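Local coordinates for coclaurine N-methyltransferase (PDB 6GKV), which catalyses the S-adenosyl-L-methionine-dependent N-methylation of coclaurine and related tetrahydroisoquinolines in alkaloid biosynthesis, at residues A33-K41 and H230-D241; I182-Y191 and L209-I217. All blocks are in the same frame, centred on the assembly; numbering follows the deposited sequence.

Contact 1 (A33-K41 and H230-D241); sequences ARRLQWGYK and HKTFAYHYEPLD
An aromatic cluster and an arginine held between a leucine and a tyrosine join the last turns of helix 21-39, in residues 33-41, to the segment 230-241 that runs on from strand 221-230 of the methyltransferase sheet. The guanidinium of Arg-35 is the centrepiece: Leu-240 CD2 sits over the middle of one face, 3.4 Å from Arg-35 CZ, while the ring of Tyr-235 lies nearly parallel to the opposite face, planes 19° apart. In the guanidinium plane, Arg-35 NH2 donates to Glu-238 O at 3.2 Å. Replacing Arg-35 by an alanine would probably leave Glu-238 O without this donor and open a gap between Tyr-235 and Leu-240. The same Leu-240 CD2 makes a CH-pi contact over the five-membered ring of Trp-38, whose six-membered ring turns its edge toward the face of Tyr-235. Next to Arg-35 in the helix, Arg-34 NH2 forms a salt bridge with Asp-241, 2.6 Å from OD2 and 2.8 Å from OD1; Glu-31 pairs with Arg-34 NH1.

At the helix end, Gly-39 CA rests squarely on the face of Phe-233, 3.4 Å from the ring centroid, so close that a beta carbon would collide with the ring. Phe-233 CG lies between its backbone N and carbonyl carbon (chi1 53°), which brings the ring up under the glycine and turns its edge to the face of Tyr-40. His-230 also presents an edge to Tyr-40, and Tyr-40 OH and His-230 NE2 are both hydrogen-bonded to Glu-341. Around this seam, helix 44-58 touches Phe-233 through Gln-47, Trp-342 of strand 342-350 packs against Arg-35 and Leu-36, and strand 257-258 pairs with strand 235-236.

Contact 2 (I182-Y191 and L209-I217); sequences ITTHEMAETY and LLRKISEWI. With SAH (S-adenosyl-L-homocysteine), chain C.
In the Rossmann-like methyltransferase domain, residues 182-191 form the loop between strands 176-179 and 191-197, and its start borders the cofactor product; here it lies along the end of helix 206-215. Lys-212 reaches out from the helix with CG anti to the backbone N (chi1 176°) and a bend at chi3, carrying NZ to the beginning of the loop. There it donates to Ile-182 O at 3.2 Å and comes within 2.8 Å of Thr-183 O, while Lys-212 CE passes 3.3 Å from His-185 O. The carboxylate of Glu-186 lies near the same methylene, with Glu-186 OE2 4.8 Å from Lys-212 NZ, so it may add a modest electrostatic pull.

Trp-216 fills the middle. Met-187 CG lies over one face, 3.8 Å from the centroid of the five-membered ring, and SD stays above that face in a Met-aromatic contact; the backbone of Lys-212 and Ile-213 backs the other face. His-185 O meets the indole at its edge, 3.4 Å from Trp-216 CZ2. Where the loop turns into strand, Tyr-191 N donates to Trp-216 O at 2.9 Å, next to the parallel bridge of Tyr-191 with Ile-217.

On the ligand side, Ile-182 N gives a weak hydrogen bond to N1 of the S-adenosyl-L-homocysteine adenine, and Ile-182 CG1 lies 3.4 Å from its C2. Asp-181 and Gln-159 are also hydrogen-bonded to the ligand. A backbone N-H meeting adenine N1 just beyond an acidic residue is a familiar way of reading the base in class I methyltransferases.

Overall arrangement
Contact 2 is nested in sequence inside the long loop closed by contact 1, yet the two are separate in space: their centres lie 31 Å apart and their nearest atoms about 13 Å, with no touch. Each contact is nearer to one of the bound ligands. Contact 2 borders the adenine of S-adenosyl-L-homocysteine through Ile-182, whose side chain is about 12 Å from the N-methylheliamine. Contact 1 lies outside the annotated pockets, although the side chain of Tyr-237 is about 5 Å from the bound N-methylheliamine. Beyond helix 206-215 and the short strand 217-218, strand 221-230 runs into His-230, where the second segment of contact 1 begins.

Contact 1 (A33-K41 and H230-D241)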
loop_
_atom_site.group_PDB
_atom_site.type_symbol
_atom_site.label_atom_id
_atom_site.label_comp_id
_atom_site.label_asym_id
_atom_site.label_seq_id
_atom_site.Cartn_x
_atom_site.Cartn_y
_atom_site.Cartn_z
ATOM N N ALA A 33 22.991 -3.988 3.392
ATOM C CA ALA A 33 23.243 -2.840 2.524
ATOM C C ALA A 33 22.993 -3.204 1.073
ATOM O O ALA A 33 22.303 -2.493 0.359
ATOM C CB ALA A 33 24.672 -2.346 2.701
ATOM N N ARG A 34 23.536 -4.339 0.650
ATOM C CA ARG A 34 23.398 -4.757 -0.736
ATOM C C ARG A 34 21.971 -5.177 -1.108
ATOM O O ARG A 34 21.599 -5.095 -2.280
ATOM C CB ARG A 34 24.346 -5.908 -1.041
ATOM C CG ARG A 34 25.837 -5.554 -1.085
ATOM C CD ARG A 34 26.674 -6.824 -1.348
ATOM N NE ARG A 34 26.415 -7.364 -2.680
ATOM C CZ ARG A 34 26.035 -8.612 -2.944
ATOM N NH1 ARG A 34 25.867 -9.501 -1.970
ATOM N NH2 ARG A 34 25.824 -8.969 -4.203
ATOM N N ARG A 35 21.188 -5.654 -0.136
ATOM C CA ARG A 35 19.803 -6.042 -0.412
ATOM C C ARG A 35 18.957 -4.775 -0.573
ATOM O O ARG A 35 18.133 -4.678 -1.487
ATOM C CB ARG A 35 19.228 -6.935 0.695
ATOM C CG ARG A 35 17.789 -7.416 0.402
ATOM C CD ARG A 35 17.808 -8.888 0.088
ATOM N NE ARG A 35 17.300 -9.181 -1.237
ATOM C CZ ARG A 35 17.462 -10.346 -1.847
ATOM N NH1 ARG A 35 16.965 -10.532 -3.064
ATOM N NH2 ARG A 35 18.125 -11.316 -1.236
ATOM N N LEU A 36 19.182 -3.795 0.299
ATOM C CA LEU A 36 18.550 -2.489 0.143
ATOM C C LEU A 36 18.810 -1.913 -1.250
ATOM O O LEU A 36 17.927 -1.326 -1.881
ATOM C CB LEU A 36 19.050 -1.522 1.209
ATOM C CG LEU A 36 18.588 -1.836 2.632
ATOM C CD1 LEU A 36 18.891 -0.648 3.525
ATOM C CD2 LEU A 36 17.110 -2.179 2.670
ATOM N N GLN A 37 20.024 -2.103 -1.733
ATOM C CA GLN A 37 20.438 -1.515 -2.999
ATOM C C GLN A 37 19.730 -2.215 -4.146
ATOM O O GLN A 37 19.359 -1.600 -5.140
ATOM C CB GLN A 37 21.958 -1.613 -3.150
ATOM C CG GLN A 37 22.517 -1.108 -4.461
ATOM C CD GLN A 37 22.551 0.397 -4.535
ATOM O OE1 GLN A 37 22.992 1.068 -3.597
ATOM N NE2 GLN A 37 22.085 0.945 -5.657
ATOM N N TRP A 38 19.547 -3.518 -3.986
ATOM C CA TRP A 38 18.882 -4.354 -4.969
ATOM C C TRP A 38 17.371 -4.154 -4.874
ATOM O O TRP A 38 16.657 -4.225 -5.875
ATOM C CB TRP A 38 19.278 -5.816 -4.730
ATOM C CG TRP A 38 18.426 -6.848 -5.389
ATOM C CD1 TRP A 38 18.705 -7.522 -6.543
ATOM C CD2 TRP A 38 17.165 -7.356 -4.919
ATOM N NE1 TRP A 38 17.689 -8.405 -6.831
ATOM C CE2 TRP A 38 16.734 -8.326 -5.849
ATOM C CE3 TRP A 38 16.339 -7.060 -3.816
ATOM C CZ2 TRP A 38 15.520 -9.011 -5.709
ATOM C CZ3 TRP A 38 15.138 -7.739 -3.679
ATOM C CH2 TRP A 38 14.734 -8.695 -4.621
ATOM N N GLY A 39 16.904 -3.881 -3.661
ATOM C CA GLY A 39 15.496 -3.639 -3.403
ATOM C C GLY A 39 14.910 -2.298 -3.824
ATOM O O GLY A 39 13.866 -2.267 -4.475
ATOM N N TYR A 40 15.544 -1.190 -3.447
ATOM C CA TYR A 40 15.009 0.128 -3.811
ATOM C C TYR A 40 15.143 0.388 -5.316
ATOM O O TYR A 40 16.092 -0.075 -5.956
ATOM C CB TYR A 40 15.689 1.251 -3.008
ATOM C CG TYR A 40 15.168 1.361 -1.581
ATOM C CD1 TYR A 40 13.815 1.639 -1.307
ATOM C CD2 TYR A 40 16.031 1.203 -0.508
ATOM C CE1 TYR A 40 13.351 1.732 0.020
ATOM C CE2 TYR A 40 15.584 1.297 0.799
ATOM C CZ TYR A 40 14.258 1.555 1.067
ATOM O OH TYR A 40 13.877 1.602 2.399
ATOM N N LYS A 41 14.179 1.124 -5.879
ATOM C CA LYS A 41 14.180 1.412 -7.310
ATOM C C LYS A 41 14.279 2.913 -7.572
ATOM O O LYS A 41 13.795 3.737 -6.792
ATOM C CB LYS A 41 12.930 0.840 -7.979
ATOM C CG LYS A 41 12.883 -0.687 -8.021
ATOM C CD LYS A 41 14.061 -1.257 -8.789
ATOM C CE LYS A 41 14.109 -2.781 -8.688
ATOM N NZ LYS A 41 15.322 -3.389 -9.349
ATOM N N HIS A 230 9.688 -5.675 4.797
ATOM C CA HIS A 230 10.425 -4.450 4.555
ATOM C C HIS A 230 9.416 -3.359 4.208
ATOM O O HIS A 230 8.410 -3.620 3.548
ATOM C CB HIS A 230 11.458 -4.584 3.441
ATOM C CG HIS A 230 12.212 -3.308 3.208
ATOM N ND1 HIS A 230 11.809 -2.365 2.291
ATOM C CD2 HIS A 230 13.303 -2.793 3.834
ATOM C CE1 HIS A 230 12.648 -1.338 2.330
ATOM N NE2 HIS A 230 13.560 -1.574 3.256
ATOM N N LYS A 231 9.675 -2.136 4.638
ATOM C CA LYS A 231 8.648 -1.096 4.534
ATOM C C LYS A 231 8.213 -0.821 3.091
ATOM O O LYS A 231 7.079 -0.437 2.848
ATOM C CB LYS A 231 9.129 0.196 5.184
ATOM C CG LYS A 231 10.198 0.982 4.414
ATOM C CD LYS A 231 10.387 2.349 5.092
ATOM C CE LYS A 231 11.689 3.027 4.706
ATOM N NZ LYS A 231 12.051 4.085 5.694
ATOM N N THR A 232 9.077 -1.094 2.121
ATOM C CA THR A 232 8.774 -0.719 0.737
ATOM C C THR A 232 8.718 -1.862 -0.277
ATOM O O THR A 232 7.736 -1.986 -1.018
ATOM C CB THR A 232 9.802 0.271 0.265
ATOM O OG1 THR A 232 9.813 1.355 1.191
ATOM C CG2 THR A 232 9.490 0.762 -1.139
ATOM N N PHE A 233 9.768 -2.682 -0.337
ATOM C CA PHE A 233 9.794 -3.725 -1.353
ATOM C C PHE A 233 9.493 -5.105 -0.779
ATOM O O PHE A 233 9.376 -5.287 0.433
ATOM C CB PHE A 233 11.127 -3.723 -2.139
ATOM C CG PHE A 233 12.390 -3.786 -1.293
ATOM C CD1 PHE A 233 12.874 -4.997 -0.818
ATOM C CD2 PHE A 233 13.150 -2.640 -1.061
ATOM C CE1 PHE A 233 14.050 -5.060 -0.076
ATOM C CE2 PHE A 233 14.335 -2.701 -0.320
ATOM C CZ PHE A 233 14.775 -3.912 0.174
ATOM N N ALA A 234 9.297 -6.067 -1.664
ATOM C CA ALA A 234 8.964 -7.414 -1.234
ATOM C C ALA A 234 9.832 -8.383 -2.014
ATOM O O ALA A 234 10.272 -8.059 -3.126
ATOM C CB ALA A 234 7.477 -7.706 -1.447
ATOM N N TYR A 235 10.097 -9.559 -1.445
ATOM C CA TYR A 235 10.939 -10.524 -2.161
ATOM C C TYR A 235 10.973 -11.928 -1.581
ATOM O O TYR A 235 10.910 -12.134 -0.355
ATOM C CB TYR A 235 12.378 -9.997 -2.272
ATOM C CG TYR A 235 13.070 -9.639 -0.962
ATOM C CD1 TYR A 235 12.700 -8.513 -0.236
ATOM C CD2 TYR A 235 14.128 -10.403 -0.482
ATOM C CE1 TYR A 235 13.346 -8.171 0.952
ATOM C CE2 TYR A 235 14.774 -10.075 0.696
ATOM C CZ TYR A 235 14.382 -8.948 1.405
ATOM O OH TYR A 235 15.020 -8.611 2.570
ATOM N N HIS A 236 11.040 -12.897 -2.491
ATOM C CA HIS A 236 11.410 -14.271 -2.143
ATOM C C HIS A 236 12.757 -14.230 -1.422
ATOM O O HIS A 236 13.665 -13.510 -1.866
ATOM C CB HIS A 236 11.539 -15.161 -3.386
ATOM C CG HIS A 236 10.245 -15.503 -4.061
ATOM N ND1 HIS A 236 9.376 -16.460 -3.569
ATOM C CD2 HIS A 236 9.709 -15.081 -5.233
ATOM C CE1 HIS A 236 8.347 -16.582 -4.387
ATOM N NE2 HIS A 236 8.523 -15.756 -5.408
ATOM N N TYR A 237 12.917 -14.968 -0.321
ATOM C CA TYR A 237 14.242 -14.989 0.315
ATOM C C TYR A 237 15.127 -15.974 -0.453
ATOM O O TYR A 237 15.320 -17.106 -0.031
ATOM C CB TYR A 237 14.156 -15.292 1.840
ATOM C CG TYR A 237 15.141 -14.403 2.592
ATOM C CD1 TYR A 237 15.359 -13.126 2.114
ATOM C CD2 TYR A 237 15.807 -14.788 3.775
ATOM C CE1 TYR A 237 16.232 -12.275 2.689
ATOM C CE2 TYR A 237 16.701 -13.874 4.409
ATOM C CZ TYR A 237 16.902 -12.628 3.840
ATOM O OH TYR A 237 17.756 -11.663 4.341
ATOM N N GLU A 238 15.603 -15.515 -1.619
ATOM C CA GLU A 238 16.562 -16.221 -2.484
ATOM C C GLU A 238 17.805 -15.348 -2.669
ATOM O O GLU A 238 17.684 -14.140 -2.729
ATOM C CB GLU A 238 15.972 -16.530 -3.867
ATOM C CG GLU A 238 14.578 -17.132 -3.884
ATOM C CD GLU A 238 13.914 -17.073 -5.266
ATOM O OE1 GLU A 238 14.431 -16.358 -6.156
ATOM O OE2 GLU A 238 12.868 -17.741 -5.457
ATOM N N PRO A 239 19.003 -15.957 -2.791
ATOM C CA PRO A 239 20.257 -15.176 -2.853
ATOM C C PRO A 239 20.284 -14.080 -3.934
ATOM O O PRO A 239 19.792 -14.321 -5.038
ATOM C CB PRO A 239 21.319 -16.250 -3.152
ATOM C CG PRO A 239 20.729 -17.506 -2.601
ATOM C CD PRO A 239 19.252 -17.412 -2.842
ATOM N N LEU A 240 20.844 -12.910 -3.609
ATOM C CA LEU A 240 21.031 -11.842 -4.596
ATOM C C LEU A 240 21.861 -12.348 -5.739
ATOM O O LEU A 240 21.460 -12.329 -6.903
ATOM C CB LEU A 240 21.743 -10.636 -3.999
ATOM C CG LEU A 240 21.040 -9.830 -2.933
ATOM C CD1 LEU A 240 22.021 -8.894 -2.275
ATOM C CD2 LEU A 240 20.003 -9.071 -3.641
ATOM N N ASP A 241 23.057 -12.778 -5.357
ATOM C CA ASP A 241 24.025 -13.364 -6.254
ATOM C C ASP A 241 24.842 -14.383 -5.455
ATOM O O ASP A 241 24.578 -14.596 -4.270
ATOM C CB ASP A 241 24.918 -12.288 -6.869
ATOM C CG ASP A 241 25.643 -11.451 -5.827
ATOM O OD1 ASP A 241 25.522 -11.714 -4.607
ATOM O OD2 ASP A 241 26.362 -10.521 -6.233
#

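Contact 2 (I182-Y191 and L209-I217)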
loop_
_atom_site.group_PDB
_atom_site.type_symbol
_atom_site.label_atom_id
_atom_site.label_comp_id
_atom_site.label_asym_id
_atom_site.label_seq_id
_atom_site.Cartn_x
_atom_site.Cartn_y
_atom_site.Cartn_z
ATOM N N ILE A 182 -1.796 -26.567 7.317
ATOM C CA ILE A 182 -2.728 -25.504 6.984
ATOM C C ILE A 182 -2.825 -25.364 5.463
ATOM O O ILE A 182 -3.861 -24.950 4.934
ATOM C CB ILE A 182 -2.302 -24.184 7.664
ATOM C CG1 ILE A 182 -2.326 -24.379 9.182
ATOM C CG2 ILE A 182 -3.214 -23.020 7.264
ATOM C CD1 ILE A 182 -1.826 -23.189 9.981
ATOM N N THR A 183 -1.754 -25.746 4.767
ATOM C CA THR A 183 -1.732 -25.794 3.301
ATOM C C THR A 183 -2.872 -26.642 2.726
ATOM O O THR A 183 -3.452 -26.314 1.692
ATOM C CB THR A 183 -0.385 -26.357 2.802
ATOM O OG1 THR A 183 0.649 -25.419 3.100
ATOM C CG2 THR A 183 -0.407 -26.628 1.301
ATOM N N THR A 184 -3.191 -27.738 3.404
ATOM C CA THR A 184 -4.190 -28.672 2.896
ATOM C C THR A 184 -5.377 -28.865 3.829
ATOM O O THR A 184 -6.299 -29.614 3.504
ATOM C CB THR A 184 -3.587 -30.074 2.631
ATOM O OG1 THR A 184 -2.861 -30.514 3.785
ATOM C CG2 THR A 184 -2.665 -30.056 1.431
ATOM N N HIS A 185 -5.369 -28.221 4.989
ATOM C CA HIS A 185 -6.437 -28.502 5.935
ATOM C C HIS A 185 -7.754 -27.840 5.533
ATOM O O HIS A 185 -7.824 -26.638 5.267
ATOM C CB HIS A 185 -6.058 -28.078 7.358
ATOM C CG HIS A 185 -7.055 -28.518 8.390
ATOM N ND1 HIS A 185 -7.178 -29.828 8.789
ATOM C CD2 HIS A 185 -8.001 -27.821 9.066
ATOM C CE1 HIS A 185 -8.151 -29.923 9.686
ATOM N NE2 HIS A 185 -8.662 -28.723 9.867
ATOM N N GLU A 186 -8.800 -28.651 5.476
ATOM C CA GLU A 186 -10.145 -28.129 5.381
ATOM C C GLU A 186 -10.842 -28.416 6.702
ATOM O O GLU A 186 -10.515 -29.383 7.381
ATOM C CB GLU A 186 -10.907 -28.745 4.200
ATOM C CG GLU A 186 -10.323 -28.427 2.813
ATOM C CD GLU A 186 -10.561 -26.979 2.356
ATOM O OE1 GLU A 186 -10.998 -26.136 3.173
ATOM O OE2 GLU A 186 -10.305 -26.682 1.165
ATOM N N MET A 187 -11.774 -27.557 7.084
ATOM C CA MET A 187 -12.538 -27.757 8.303
ATOM C C MET A 187 -13.834 -26.980 8.190
ATOM O O MET A 187 -13.859 -25.876 7.640
ATOM C CB MET A 187 -11.743 -27.326 9.546
ATOM C CG MET A 187 -11.388 -25.854 9.615
ATOM S SD MET A 187 -10.437 -25.419 11.091
ATOM C CE MET A 187 -11.559 -25.963 12.371
ATOM N N ALA A 188 -14.912 -27.571 8.696
ATOM C CA ALA A 188 -16.239 -26.989 8.561
ATOM C C ALA A 188 -16.620 -26.181 9.797
ATOM O O ALA A 188 -17.782 -25.803 9.972
ATOM C CB ALA A 188 -17.266 -28.079 8.299
ATOM N N GLU A 189 -15.641 -25.915 10.655
ATOM C CA GLU A 189 -15.877 -25.073 11.817
ATOM C C GLU A 189 -15.650 -23.600 11.466
ATOM O O GLU A 189 -15.222 -23.280 10.356
ATOM C CB GLU A 189 -14.990 -25.505 12.975
ATOM C CG GLU A 189 -15.773 -26.071 14.134
ATOM C CD GLU A 189 -14.897 -26.372 15.324
ATOM O OE1 GLU A 189 -13.721 -25.950 15.317
ATOM O OE2 GLU A 189 -15.388 -27.026 16.267
ATOM N N THR A 190 -15.934 -22.710 12.414
ATOM C CA THR A 190 -16.012 -21.280 12.122
ATOM C C THR A 190 -15.862 -20.422 13.391
ATOM O O THR A 190 -16.520 -20.692 14.401
ATOM C CB THR A 190 -17.333 -20.983 11.406
ATOM O OG1 THR A 190 -17.202 -21.341 10.026
ATOM C CG2 THR A 190 -17.672 -19.545 11.480
ATOM N N TYR A 191 -14.997 -19.400 13.327
ATOM C CA TYR A 191 -14.478 -18.715 14.531
ATOM C C TYR A 191 -14.624 -17.183 14.521
ATOM O O TYR A 191 -14.518 -16.568 13.473
ATOM C CB TYR A 191 -12.993 -19.058 14.726
ATOM C CG TYR A 191 -12.676 -20.533 14.904
ATOM C CD1 TYR A 191 -12.504 -21.372 13.803
ATOM C CD2 TYR A 191 -12.539 -21.082 16.168
ATOM C CE1 TYR A 191 -12.218 -22.706 13.959
ATOM C CE2 TYR A 191 -12.242 -22.417 16.335
ATOM C CZ TYR A 191 -12.077 -23.225 15.228
ATOM O OH TYR A 191 -11.777 -24.559 15.402
ATOM N N LEU A 209 -4.616 -19.123 0.138
ATOM C CA LEU A 209 -4.590 -19.201 1.599
ATOM C C LEU A 209 -5.650 -18.307 2.277
ATOM O O LEU A 209 -6.354 -18.758 3.188
ATOM C CB LEU A 209 -3.197 -18.822 2.116
ATOM C CG LEU A 209 -3.041 -19.041 3.614
ATOM C CD1 LEU A 209 -3.361 -20.495 3.932
ATOM C CD2 LEU A 209 -1.654 -18.703 4.056
ATOM N N LEU A 210 -5.753 -17.044 1.849
ATOM C CA LEU A 210 -6.743 -16.128 2.418
ATOM C C LEU A 210 -8.183 -16.488 2.013
ATOM O O LEU A 210 -9.125 -16.264 2.792
ATOM C CB LEU A 210 -6.419 -14.676 2.028
ATOM C CG LEU A 210 -5.262 -14.100 2.870
ATOM C CD1 LEU A 210 -4.779 -12.764 2.348
ATOM C CD2 LEU A 210 -5.620 -13.986 4.361
ATOM N N ARG A 211 -8.372 -17.056 0.820
ATOM C CA ARG A 211 -9.689 -17.569 0.471
ATOM C C ARG A 211 -10.103 -18.629 1.498
ATOM O O ARG A 211 -11.224 -18.600 2.024
ATOM C CB ARG A 211 -9.720 -18.150 -0.954
ATOM C CG ARG A 211 -11.141 -18.529 -1.466
ATOM C CD ARG A 211 -11.136 -18.917 -2.952
ATOM N NE ARG A 211 -10.329 -17.994 -3.754
ATOM C CZ ARG A 211 -10.729 -16.786 -4.160
ATOM N NH1 ARG A 211 -11.943 -16.341 -3.854
ATOM N NH2 ARG A 211 -9.919 -16.017 -4.879
ATOM N N LYS A 212 -9.189 -19.548 1.798
ATOM C CA LYS A 212 -9.469 -20.624 2.746
ATOM C C LYS A 212 -9.783 -20.074 4.146
ATOM O O LYS A 212 -10.805 -20.407 4.737
ATOM C CB LYS A 212 -8.286 -21.610 2.808
ATOM C CG LYS A 212 -8.444 -22.713 3.839
ATOM C CD LYS A 212 -7.244 -23.646 3.874
ATOM C CE LYS A 212 -7.246 -24.619 2.708
ATOM N NZ LYS A 212 -5.950 -25.318 2.600
ATOM N N ILE A 213 -8.908 -19.218 4.659
ATOM C CA ILE A 213 -9.054 -18.672 6.007
ATOM C C ILE A 213 -10.355 -17.866 6.201
ATOM O O ILE A 213 -10.967 -17.888 7.284
ATOM C CB ILE A 213 -7.827 -17.792 6.355
ATOM C CG1 ILE A 213 -6.570 -18.670 6.448
ATOM C CG2 ILE A 213 -8.035 -17.058 7.669
ATOM C CD1 ILE A 213 -5.315 -17.890 6.748
ATOM N N SER A 214 -10.781 -17.161 5.154
ATOM C CA SER A 214 -11.982 -16.326 5.247
ATOM C C SER A 214 -13.214 -17.201 5.423
ATOM O O SER A 214 -14.179 -16.801 6.072
ATOM C CB SER A 214 -12.142 -15.432 4.012
ATOM O OG SER A 214 -12.452 -16.194 2.858
ATOM N N GLU A 215 -13.157 -18.406 4.860
ATOM C CA GLU A 215 -14.252 -19.370 4.975
ATOM C C GLU A 215 -14.387 -19.855 6.418
ATOM O O GLU A 215 -15.436 -20.368 6.804
ATOM C CB GLU A 215 -14.038 -20.552 4.025
ATOM C CG GLU A 215 -14.086 -20.171 2.542
ATOM C CD GLU A 215 -13.678 -21.310 1.609
ATOM O OE1 GLU A 215 -13.383 -22.424 2.100
ATOM O OE2 GLU A 215 -13.654 -21.084 0.379
ATOM N N TRP A 216 -13.326 -19.667 7.205
ATOM C CA TRP A 216 -13.326 -20.003 8.628
ATOM C C TRP A 216 -13.694 -18.828 9.537
ATOM O O TRP A 216 -13.704 -18.970 10.765
ATOM C CB TRP A 216 -11.958 -20.528 9.043
ATOM C CG TRP A 216 -11.502 -21.709 8.281
ATOM C CD1 TRP A 216 -12.280 -22.593 7.608
ATOM C CD2 TRP A 216 -10.157 -22.136 8.094
ATOM N NE1 TRP A 216 -11.506 -23.550 7.017
ATOM C CE2 TRP A 216 -10.179 -23.292 7.303
ATOM C CE3 TRP A 216 -8.908 -21.653 8.528
ATOM C CZ2 TRP A 216 -9.033 -23.986 6.929
ATOM C CZ3 TRP A 216 -7.762 -22.332 8.153
ATOM C CH2 TRP A 216 -7.832 -23.484 7.362
ATOM N N ILE A 217 -13.986 -17.673 8.943
ATOM C CA ILE A 217 -14.387 -16.497 9.717
ATOM C C ILE A 217 -15.898 -16.512 9.938
ATOM O O ILE A 217 -16.655 -16.725 8.995
ATOM C CB ILE A 217 -13.997 -15.172 9.019
ATOM C CG1 ILE A 217 -12.485 -15.039 8.847
ATOM C CG2 ILE A 217 -14.477 -13.977 9.825
ATOM C CD1 ILE A 217 -12.056 -13.720 8.169
HETATM N N SAH C . 2.940 -18.138 15.886
HETATM C CA SAH C . 3.968 -18.647 16.783
HETATM C CB SAH C . 5.167 -19.164 16.000
HETATM C CG SAH C . 5.485 -18.425 14.703
HETATM S SD SAH C . 6.777 -19.285 13.763
HETATM C C SAH C . 4.432 -17.587 17.770
HETATM O O SAH C . 4.156 -16.410 17.532
HETATM O OXT SAH C . 5.079 -17.880 18.791
HETATM C "C5'" SAH C . 5.611 -19.955 12.544
HETATM C "C4'" SAH C . 4.631 -20.993 13.103
HETATM O "O4'" SAH C . 3.796 -21.492 12.070
HETATM C "C3'" SAH C . 5.332 -22.200 13.712
HETATM O "O3'" SAH C . 4.603 -22.627 14.835
HETATM C "C2'" SAH C . 5.227 -23.288 12.674
HETATM O "O2'" SAH C . 5.142 -24.531 13.326
HETATM C "C1'" SAH C . 3.935 -22.903 11.955
HETATM N N9 SAH C . 3.897 -23.336 10.540
HETATM C C8 SAH C . 4.828 -23.109 9.548
HETATM N N7 SAH C . 4.385 -23.688 8.402
HETATM C C5 SAH C . 3.185 -24.283 8.648
HETATM C C6 SAH C . 2.298 -25.018 7.852
HETATM N N6 SAH C . 2.561 -25.257 6.565
HETATM N N1 SAH C . 1.133 -25.508 8.414
HETATM C C2 SAH C . 0.853 -25.277 9.749
HETATM N N3 SAH C . 1.730 -24.550 10.529
HETATM C C4 SAH C . 2.876 -24.067 9.987
#